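PDB 4HW6: hypothetical protein, IPT/TIG domain protein from Bacteroides ovatus, which is of unknown function but, with an IPT/TIG domain joined to a six-bladed beta-propeller, probably helps bind nutrients such as carbohydrates. Local coordinates for residues G33-Y39 with E67-C73; H277-P282 with N338-F342; T283-A287 with R299-R304. One frame throughout, in Å; residues are numbered along the deposited sequence. Where two conformers were deposited one is given.

Contact 1 (G33-Y39 with E67-C73); sequences GTRVVVY and ESLLCIC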
loop_
_atom_site.group_PDB
_atom_site.type_symbol
_atom_site.label_atom_id
_atom_site.label_comp_id
_atom_site.label_asym_id
_atom_site.label_seq_id
_atom_site.Cartn_x
_atom_site.Cartn_y
_atom_site.Cartn_z
ATOM N N GLY A 33 19.294 -14.373 -9.438
ATOM C CA GLY A 33 20.062 -15.598 -9.288
ATOM C C GLY A 33 20.138 -16.442 -10.552
ATOM O O GLY A 33 20.816 -17.456 -10.563
ATOM N N THR A 34 19.438 -16.045 -11.615
ATOM C CA THR A 34 19.474 -16.784 -12.887
ATOM C C THR A 34 20.864 -16.644 -13.495
ATOM O O THR A 34 21.359 -15.512 -13.609
ATOM C CB THR A 34 18.500 -16.187 -13.930
ATOM O OG1 THR A 34 17.150 -16.414 -13.534
ATOM C CG2 THR A 34 18.732 -16.791 -15.355
ATOM N N ARG A 35 21.495 -17.763 -13.857
ATOM C CA ARG A 35 22.744 -17.692 -14.611
ATOM C C ARG A 35 22.439 -17.252 -16.038
ATOM O O ARG A 35 21.636 -17.879 -16.751
ATOM C CB ARG A 35 23.515 -19.015 -14.586
ATOM C CG ARG A 35 24.393 -19.166 -13.349
ATOM C CD ARG A 35 23.655 -19.843 -12.206
ATOM N NE ARG A 35 24.269 -19.608 -10.897
ATOM C CZ ARG A 35 25.428 -20.123 -10.514
ATOM N NH1 ARG A 35 26.114 -20.891 -11.342
ATOM N NH2 ARG A 35 25.908 -19.851 -9.313
ATOM N N VAL A 36 23.056 -16.151 -16.448
ATOM C CA VAL A 36 22.852 -15.634 -17.787
ATOM C C VAL A 36 24.173 -15.658 -18.535
ATOM O O VAL A 36 25.179 -15.137 -18.043
ATOM C CB VAL A 36 22.337 -14.195 -17.753
ATOM C CG1 VAL A 36 22.076 -13.699 -19.158
ATOM C CG2 VAL A 36 21.079 -14.100 -16.899
ATOM N N VAL A 37 24.157 -16.241 -19.727
ATOM C CA VAL A 37 25.304 -16.171 -20.622
ATOM C C VAL A 37 25.087 -15.005 -21.577
ATOM O O VAL A 37 24.054 -14.940 -22.254
ATOM C CB VAL A 37 25.533 -17.492 -21.387
ATOM C CG1 VAL A 37 26.744 -17.363 -22.312
ATOM C CG2 VAL A 37 25.723 -18.625 -20.390
ATOM N N VAL A 38 26.040 -14.072 -21.597
ATOM C CA VAL A 38 25.985 -12.922 -22.501
ATOM C C VAL A 38 26.977 -13.165 -23.640
ATOM O O VAL A 38 28.105 -13.598 -23.390
ATOM C CB VAL A 38 26.281 -11.617 -21.722
ATOM C CG1 VAL A 38 26.249 -10.408 -22.651
ATOM C CG2 VAL A 38 25.285 -11.474 -20.560
ATOM N N TYR A 39 26.555 -12.925 -24.890
ATOM C CA TYR A 39 27.372 -13.225 -26.069
ATOM C C TYR A 39 27.675 -11.920 -26.788
ATOM O O TYR A 39 26.853 -11.007 -26.794
ATOM C CB TYR A 39 26.634 -14.149 -27.049
ATOM C CG TYR A 39 26.299 -15.517 -26.517
ATOM C CD1 TYR A 39 27.180 -16.585 -26.663
ATOM C CD2 TYR A 39 25.094 -15.745 -25.875
ATOM C CE1 TYR A 39 26.869 -17.845 -26.169
ATOM C CE2 TYR A 39 24.771 -16.993 -25.381
ATOM C CZ TYR A 39 25.657 -18.042 -25.530
ATOM O OH TYR A 39 25.296 -19.279 -25.018
ATOM N N GLU A 67 34.222 -13.848 -26.280
ATOM C CA GLU A 67 32.984 -13.694 -27.044
ATOM C C GLU A 67 31.762 -14.127 -26.239
ATOM O O GLU A 67 30.637 -14.079 -26.737
ATOM C CB GLU A 67 33.055 -14.490 -28.348
ATOM C CG GLU A 67 34.155 -14.034 -29.300
ATOM C CD GLU A 67 35.554 -14.476 -28.876
ATOM O OE1 GLU A 67 35.718 -15.641 -28.443
ATOM O OE2 GLU A 67 36.500 -13.663 -28.990
ATOM N N SER A 68 31.984 -14.545 -24.995
ATOM C CA SER A 68 30.892 -14.773 -24.057
ATOM C C SER A 68 31.346 -14.521 -22.626
ATOM O O SER A 68 32.538 -14.467 -22.333
ATOM C CB SER A 68 30.346 -16.199 -24.162
ATOM O OG SER A 68 31.314 -17.137 -23.724
ATOM N N LEU A 69 30.369 -14.348 -21.744
ATOM C CA LEU A 69 30.619 -14.322 -20.307
ATOM C C LEU A 69 29.400 -14.919 -19.619
ATOM O O LEU A 69 28.304 -14.941 -20.191
ATOM C CB LEU A 69 30.919 -12.893 -19.811
ATOM C CG LEU A 69 29.838 -11.810 -19.929
ATOM C CD1 LEU A 69 28.795 -11.979 -18.816
ATOM C CD2 LEU A 69 30.451 -10.409 -19.842
ATOM N N LEU A 70 29.627 -15.452 -18.423
ATOM C CA LEU A 70 28.587 -15.997 -17.578
ATOM C C LEU A 70 28.447 -15.096 -16.362
ATOM O O LEU A 70 29.440 -14.808 -15.680
ATOM C CB LEU A 70 28.957 -17.413 -17.129
ATOM C CG LEU A 70 28.008 -18.153 -16.173
ATOM C CD1 LEU A 70 26.675 -18.442 -16.845
ATOM C CD2 LEU A 70 28.636 -19.448 -15.672
ATOM N N CYS A 71 27.222 -14.654 -16.087
ATOM C CA CYS A 71 26.973 -13.807 -14.932
ATOM C C CYS A 71 25.679 -14.230 -14.227
ATOM O O CYS A 71 24.961 -15.127 -14.697
ATOM C CB CYS A 71 26.945 -12.327 -15.348
ATOM S SG CYS A 71 25.483 -11.887 -16.301
ATOM N N ILE A 72 25.433 -13.626 -13.073
ATOM C CA ILE A 72 24.262 -13.925 -12.258
ATOM C C ILE A 72 23.357 -12.706 -12.215
ATOM O O ILE A 72 23.780 -11.604 -11.817
ATOM C CB ILE A 72 24.685 -14.318 -10.826
ATOM C CG1 ILE A 72 25.558 -15.574 -10.856
ATOM C CG2 ILE A 72 23.477 -14.555 -9.921
ATOM C CD1 ILE A 72 26.060 -15.966 -9.478
ATOM N N CYS A 73 22.107 -12.889 -12.625
ATOM C CA CYS A 73 21.136 -11.799 -12.632
ATOM C C CYS A 73 20.901 -11.260 -11.212
ATOM O O CYS A 73 20.623 -12.033 -10.294
ATOM C CB CYS A 73 19.797 -12.283 -13.195
ATOM S SG CYS A 73 18.613 -10.940 -13.389
#

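Contact 2 (H277-P282 with N338-F342); sequences HIVWHP and NQGIF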
loop_
_atom_site.group_PDB
_atom_site.type_symbol
_atom_site.label_atom_id
_atom_site.label_comp_id
_atom_site.label_asym_id
_atom_site.label_seq_id
_atom_site.Cartn_x
_atom_site.Cartn_y
_atom_site.Cartn_z
ATOM N N HIS A 277 -16.685 2.447 6.646
ATOM C CA HIS A 277 -15.528 3.195 6.176
ATOM C C HIS A 277 -15.831 3.637 4.772
ATOM O O HIS A 277 -16.070 2.812 3.890
ATOM C CB HIS A 277 -14.278 2.332 6.185
ATOM C CG HIS A 277 -13.034 3.085 5.842
ATOM N ND1 HIS A 277 -12.545 4.110 6.623
ATOM C CD2 HIS A 277 -12.202 2.986 4.779
ATOM C CE1 HIS A 277 -11.461 4.606 6.053
ATOM N NE2 HIS A 277 -11.232 3.941 4.930
ATOM N N ILE A 278 -15.797 4.945 4.568
ATOM C CA ILE A 278 -16.106 5.547 3.272
ATOM C C ILE A 278 -14.810 5.978 2.606
ATOM O O ILE A 278 -13.947 6.556 3.252
ATOM C CB ILE A 278 -17.065 6.733 3.448
ATOM C CG1 ILE A 278 -18.411 6.254 4.024
ATOM C CG2 ILE A 278 -17.338 7.421 2.090
ATOM C CD1 ILE A 278 -19.340 7.373 4.459
ATOM N N VAL A 279 -14.662 5.650 1.324
ATOM C CA VAL A 279 -13.489 6.041 0.556
ATOM C C VAL A 279 -13.930 6.607 -0.800
ATOM O O VAL A 279 -14.568 5.903 -1.597
ATOM C CB VAL A 279 -12.507 4.856 0.294
ATOM C CG1 VAL A 279 -11.222 5.394 -0.304
ATOM C CG2 VAL A 279 -12.228 4.023 1.557
ATOM N N TRP A 280 -13.584 7.865 -1.061
ATOM C CA TRP A 280 -13.872 8.504 -2.340
ATOM C C TRP A 280 -12.997 7.918 -3.456
ATOM O O TRP A 280 -11.782 7.737 -3.298
ATOM C CB TRP A 280 -13.704 10.034 -2.267
ATOM C CG TRP A 280 -14.826 10.687 -1.555
ATOM C CD1 TRP A 280 -14.834 11.122 -0.262
ATOM C CD2 TRP A 280 -16.145 10.844 -2.047
ATOM N NE1 TRP A 280 -16.076 11.627 0.063
ATOM C CE2 TRP A 280 -16.912 11.429 -1.010
ATOM C CE3 TRP A 280 -16.761 10.554 -3.270
ATOM C CZ2 TRP A 280 -18.260 11.738 -1.173
ATOM C CZ3 TRP A 280 -18.107 10.832 -3.411
ATOM C CH2 TRP A 280 -18.836 11.430 -2.370
ATOM N N HIS A 281 -13.613 7.641 -4.603
ATOM C CA HIS A 281 -12.844 7.383 -5.801
ATOM C C HIS A 281 -12.011 8.619 -6.101
ATOM O O HIS A 281 -12.451 9.727 -5.836
ATOM C CB HIS A 281 -13.753 7.086 -6.987
ATOM C CG HIS A 281 -13.033 6.554 -8.190
ATOM N ND1 HIS A 281 -12.585 7.360 -9.219
ATOM C CD2 HIS A 281 -12.698 5.286 -8.530
ATOM C CE1 HIS A 281 -12.005 6.602 -10.137
ATOM N NE2 HIS A 281 -12.053 5.340 -9.735
ATOM N N PRO A 282 -10.794 8.435 -6.662
ATOM C CA PRO A 282 -9.963 9.611 -6.879
ATOM C C PRO A 282 -10.603 10.685 -7.759
ATOM O O PRO A 282 -10.313 11.864 -7.593
ATOM C CB PRO A 282 -8.705 9.025 -7.522
ATOM C CG PRO A 282 -8.600 7.672 -6.908
ATOM C CD PRO A 282 -10.027 7.187 -6.797
ATOM N N ASN A 338 -12.281 -4.051 6.100
ATOM C CA ASN A 338 -11.918 -2.914 6.910
ATOM C C ASN A 338 -11.466 -1.747 6.036
ATOM O O ASN A 338 -12.330 -1.172 5.365
ATOM C CB ASN A 338 -10.978 -3.305 8.055
ATOM C CG ASN A 338 -11.756 -3.569 9.346
ATOM O OD1 ASN A 338 -11.843 -2.689 10.201
ATOM N ND2 ASN A 338 -12.398 -4.749 9.450
ATOM N N GLN A 339 -10.188 -1.378 6.004
ATOM C CA GLN A 339 -9.788 -0.261 5.174
ATOM C C GLN A 339 -9.580 -0.703 3.729
ATOM O O GLN A 339 -9.190 -1.846 3.465
ATOM C CB GLN A 339 -8.507 0.387 5.701
ATOM C CG GLN A 339 -8.164 1.664 4.985
ATOM C CD GLN A 339 -7.066 2.473 5.664
ATOM O OE1 GLN A 339 -6.265 1.939 6.432
ATOM N NE2 GLN A 339 -7.022 3.785 5.363
ATOM N N GLY A 340 -9.935 0.176 2.806
ATOM C CA GLY A 340 -9.551 0.030 1.423
ATOM C C GLY A 340 -9.011 1.284 0.790
ATOM O O GLY A 340 -9.291 2.384 1.238
ATOM N N ILE A 341 -8.268 1.102 -0.301
ATOM C CA ILE A 341 -7.682 2.205 -1.044
ATOM C C ILE A 341 -7.746 1.947 -2.537
ATOM O O ILE A 341 -7.758 0.809 -2.989
ATOM C CB ILE A 341 -6.206 2.431 -0.665
ATOM C CG1 ILE A 341 -5.391 1.122 -0.848
ATOM C CG2 ILE A 341 -6.112 2.951 0.767
ATOM C CD1 ILE A 341 -3.899 1.342 -0.767
ATOM N N PHE A 342 -7.761 3.029 -3.304
ATOM C CA PHE A 342 -7.705 2.951 -4.742
ATOM C C PHE A 342 -6.274 2.988 -5.252
ATOM O O PHE A 342 -5.485 3.835 -4.834
ATOM C CB PHE A 342 -8.508 4.089 -5.335
ATOM C CG PHE A 342 -9.996 3.933 -5.138
ATOM C CD1 PHE A 342 -10.734 3.147 -6.000
ATOM C CD2 PHE A 342 -10.654 4.578 -4.110
ATOM C CE1 PHE A 342 -12.113 2.984 -5.835
ATOM C CE2 PHE A 342 -12.016 4.417 -3.936
ATOM C CZ PHE A 342 -12.758 3.643 -4.819
HETATM O O HOH W 1 -8.976 4.468 3.155
#

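Contact 3 (T283-A287 with R299-R304); sequences TGDWA and RVDYNR. With EDO (1,2-ethanediol), chain F.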
loop_
_atom_site.group_PDB
_atom_site.type_symbol
_atom_site.label_atom_id
_atom_site.label_comp_id
_atom_site.label_asym_id
_atom_site.label_seq_id
_atom_site.Cartn_x
_atom_site.Cartn_y
_atom_site.Cartn_z
ATOM N N THR A 283 -11.480 10.299 -8.678
ATOM C CA THR A 283 -12.206 11.284 -9.498
ATOM C C THR A 283 -13.216 12.132 -8.714
ATOM O O THR A 283 -13.612 13.214 -9.165
ATOM C CB THR A 283 -13.018 10.601 -10.618
ATOM O OG1 THR A 283 -13.989 9.723 -10.038
ATOM C CG2 THR A 283 -12.112 9.818 -11.557
ATOM N N GLY A 284 -13.678 11.622 -7.583
ATOM C CA GLY A 284 -14.769 12.241 -6.820
ATOM C C GLY A 284 -16.158 11.947 -7.356
ATOM O O GLY A 284 -17.136 12.499 -6.853
ATOM N N ASP A 285 -16.267 11.075 -8.368
ATOM C CA ASP A 285 -17.552 10.788 -8.974
ATOM C C ASP A 285 -18.455 9.946 -8.069
ATOM O O ASP A 285 -19.681 9.952 -8.228
ATOM C CB ASP A 285 -17.377 10.073 -10.325
ATOM C CG ASP A 285 -16.773 10.959 -11.398
ATOM O OD1 ASP A 285 -16.686 12.178 -11.197
ATOM O OD2 ASP A 285 -16.387 10.430 -12.462
ATOM N N TRP A 286 -17.833 9.201 -7.164
ATOM C CA TRP A 286 -18.524 8.283 -6.291
ATOM C C TRP A 286 -17.584 7.804 -5.198
ATOM O O TRP A 286 -16.387 8.033 -5.276
ATOM C CB TRP A 286 -19.086 7.101 -7.071
ATOM C CG TRP A 286 -18.115 6.344 -7.932
ATOM C CD1 TRP A 286 -17.892 6.538 -9.253
ATOM C CD2 TRP A 286 -17.271 5.243 -7.535
ATOM N NE1 TRP A 286 -16.949 5.640 -9.722
ATOM C CE2 TRP A 286 -16.569 4.823 -8.694
ATOM C CE3 TRP A 286 -17.081 4.548 -6.343
ATOM C CZ2 TRP A 286 -15.670 3.754 -8.687
ATOM C CZ3 TRP A 286 -16.155 3.452 -6.337
ATOM C CH2 TRP A 286 -15.469 3.093 -7.513
ATOM N N ALA A 287 -18.155 7.193 -4.168
ATOM C CA ALA A 287 -17.386 6.601 -3.061
ATOM C C ALA A 287 -17.830 5.169 -2.841
ATOM O O ALA A 287 -18.966 4.836 -3.094
ATOM C CB ALA A 287 -17.597 7.395 -1.773
ATOM N N ARG A 299 -21.715 1.271 -3.157
ATOM C CA ARG A 299 -21.263 2.490 -3.828
ATOM C C ARG A 299 -22.316 3.592 -3.687
ATOM O O ARG A 299 -23.522 3.343 -3.827
ATOM C CB ARG A 299 -20.979 2.203 -5.311
ATOM C CG ARG A 299 -20.835 3.445 -6.192
ATOM C CD ARG A 299 -20.114 3.148 -7.487
ATOM N NE ARG A 299 -20.445 4.089 -8.546
ATOM C CZ ARG A 299 -19.959 4.019 -9.785
ATOM N NH1 ARG A 299 -19.117 3.055 -10.105
ATOM N NH2 ARG A 299 -20.319 4.902 -10.708
ATOM N N VAL A 300 -21.851 4.819 -3.461
ATOM C CA VAL A 300 -22.716 6.003 -3.427
ATOM C C VAL A 300 -22.210 7.005 -4.472
ATOM O O VAL A 300 -21.052 7.430 -4.452
ATOM C CB VAL A 300 -22.825 6.603 -2.015
ATOM C CG1 VAL A 300 -21.450 6.948 -1.434
ATOM C CG2 VAL A 300 -23.769 7.803 -2.053
ATOM N N ASP A 301 -23.055 7.323 -5.435
ATOM C CA ASP A 301 -22.702 8.241 -6.501
ATOM C C ASP A 301 -22.845 9.694 -6.063
ATOM O O ASP A 301 -23.710 10.024 -5.245
ATOM C CB ASP A 301 -23.588 7.995 -7.729
ATOM C CG ASP A 301 -23.284 6.663 -8.436
ATOM O OD1 ASP A 301 -22.117 6.275 -8.526
ATOM O OD2 ASP A 301 -24.223 6.016 -8.922
ATOM N N TYR A 302 -21.988 10.542 -6.627
ATOM C CA TYR A 302 -21.990 11.989 -6.391
ATOM C C TYR A 302 -22.433 12.705 -7.650
ATOM O O TYR A 302 -21.859 12.496 -8.721
ATOM C CB TYR A 302 -20.594 12.453 -5.937
ATOM C CG TYR A 302 -20.473 13.929 -5.709
ATOM C CD1 TYR A 302 -21.012 14.521 -4.574
ATOM C CD2 TYR A 302 -19.800 14.738 -6.610
ATOM C CE1 TYR A 302 -20.909 15.871 -4.360
ATOM C CE2 TYR A 302 -19.680 16.097 -6.403
ATOM C CZ TYR A 302 -20.233 16.663 -5.267
ATOM O OH TYR A 302 -20.106 18.019 -5.084
ATOM N N ASN A 303 -23.478 13.529 -7.531
ATOM C CA ASN A 303 -23.955 14.331 -8.647
ATOM C C ASN A 303 -23.272 15.677 -8.566
ATOM O O ASN A 303 -23.532 16.450 -7.641
ATOM C CB ASN A 303 -25.477 14.506 -8.581
ATOM C CG ASN A 303 -26.034 15.347 -9.733
ATOM O OD1 ASN A 303 -25.481 16.390 -10.111
ATOM N ND2 ASN A 303 -27.143 14.890 -10.296
ATOM N N ARG A 304 -22.420 15.969 -9.538
ATOM C CA ARG A 304 -21.639 17.209 -9.512
ATOM C C ARG A 304 -22.435 18.468 -9.640
ATOM O O ARG A 304 -22.065 19.487 -9.067
ATOM C CB ARG A 304 -20.645 17.243 -10.645
ATOM C CG ARG A 304 -19.490 16.383 -10.339
ATOM C CD ARG A 304 -18.331 16.679 -11.240
ATOM N NE ARG A 304 -17.458 15.583 -10.935
ATOM C CZ ARG A 304 -16.616 15.546 -9.917
ATOM N NH1 ARG A 304 -16.426 16.600 -9.131
ATOM N NH2 ARG A 304 -15.925 14.444 -9.722
HETATM C C1 EDO F . -14.987 5.559 -12.641
HETATM O O1 EDO F . -16.331 5.143 -12.364
HETATM C C2 EDO F . -14.782 7.005 -12.204
HETATM O O2 EDO F . -15.813 7.843 -12.749
HETATM O O HOH W 2 -20.054 12.734 -10.834
HETATM O O HOH W 3 -18.181 13.987 -13.104
#

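Contact 1 (G33-Y39 with E67-C73)
Strands 35-39 and 68-72 run antiparallel, their axes 4.6 Å apart at closest approach and 151° between their directions. Val36 and Cys71 form a hydrogen-bonded pair, with Val36 N 2.8 Å from Cys71 O and Cys71 N bonding back to Val36 O. Val38 and Leu69 form the next. Beyond the strand ends the pairing goes on: Cys73 N donates to Thr34 O, and Gly33 N meets Cys73 O at 2.8 Å in an almost straight bond. Gly33 has a phi of 90°, at which a CB would collide with the preceding carbonyl oxygen.

These are neighbouring strands in the large sheet of the IPT/TIG domain, an immunoglobulin-like E-set fold. Strands 21-30 and 57-64 flank the pair.

The buried face carries Val36, Val38, Leu69 and Cys71. The Val38 and Leu69 side chains run alongside each other in the same direction, with Leu69 CD1 3.9 Å from Val38 CB. Cys71 SG sits between its backbone N and carbonyl carbon (chi1 71°), 3.7 Å from Val36 O. Phe103 and Val52 add to this face.

The other face is more exposed. Leu70 CD1 crosses to Val37 CG2 at 3.7 Å and also touches Arg35 CB. In one of two conformers, Arg35 NH2 reaches Ile72 CD1 at 3.9 Å. Val37 CG1 lies over one face of the Tyr39 ring, near the rim. Lys24 makes a cation-pi contact with that ring.

Contact 2 (H277-P282 with N338-F342)
Phe342 makes the largest single contribution, with its ring set against the turn His281-Pro282. Its CB points toward segment 277-282, and chi1 of -70° sets CG anti to the carbonyl carbon. His281 CA sits over one face of the ring, 4.0 Å from the centroid, in a CH-pi contact. The His281 ring comes edge-on to the face of Phe342, a T-shaped pair with planes at 71°. The nearest atoms of the two rings are His281 CD2 and Phe342 CE1, 3.6 Å apart. Pro282 CD adds an off-centre CH-pi contact and lies 3.7 Å from Phe342 CG. Val279 and Phe342 point past one another from opposite sides, with Val279 CG1 3.8 Å from Phe342 CE2. The carbonyl oxygen of Val279 lies in the ring plane at its edge.

The His281 ring is held at both nitrogens: ND1 bonds to Thr283 OG1 and NE2 to Asp353. This fixes the rotation of the imidazole beside Phe342.

Farther along, the contact turns polar. His277 CG is anti to its backbone N (chi1 -174°), which carries the ring across to Gln339. Its NE2 is 3.8 Å from Gln339 CG, and the ring and the Gln339 amide are nearly perpendicular. One water joins both segments. It lies in the His277 ring plane, 2.9 Å from NE2 of that residue, accepts from Gln339 NE2 and donates to Gly340 O at 2.8 Å. Gln339 NE2 also bonds to Met144 O. Gly340 N is buried without a partner.

The strand axes run almost parallel but 7.6 Å apart, too far for backbone pairing. Strands 276-280 and 337-344 are each an edge strand of an antiparallel sheet. These are probably the inner edges of two blades, packed as in a six-bladed beta-propeller.

Contact 3 (T283-A287 with R299-R304)
Strands 286-291 and 296-301 form a beta hairpin within one antiparallel propeller blade, and this contact lies at its open end. Ala287 and Val300 are a hydrogen-bonded pair: Ala287 N to Val300 O and Val300 N to Ala287 O are both 2.9 Å. Past the paired strands, Tyr302 N donates to Asp285 O.

Trp286 and Arg299 lie on the same side. In one of its two conformers, the guanidinium of Arg299 is stacked flat on the indole, with planes at 4° and Arg299 CZ 3.3 Å from the centroid of the five-membered ring, a cation-pi contact. The extended Arg299 chain lays CD over the six-membered ring. A salt bridge from Arg299 NE to Asp301 OD1, 2.8 Å long, holds this conformer in place.

Thr283 OG1 accepts from Asp285 N and closes an ST turn. Arg304 NH2 makes a salt bridge to Asp285 OD1 at 2.8 Å, in the guanidinium plane, and bonds more weakly to Thr283 O. A water joins Arg304 NE to the same OD1.

O1 of an ethanediol, probably from the crystallisation liquor, accepts a hydrogen bond from Trp286 NE1, and its O2 donates one to Asp285 OD2 at 2.7 Å.

How the contacts relate
Contact 1 stands apart in the IPT/TIG domain, its centre about 46 Å from that of contact 2 and about 53 Å from that of contact 3. Contacts 2 and 3 share one propeller sheet and touch: His281 N is 2.9 Å from Trp286 O, a probable hydrogen bond that continues the pairing just past strand 276-280. Contact 3 is nested in the loop that contact 2 closes. Contacts 1 and 3 pair strands within a sheet through backbone bonds, whereas contact 2 joins two sheets by side chains and a water. Contact 2 is the buried one. Contact 1 has one apolar buried face, while contact 3, also partly buried, relies on charged and stacked groups.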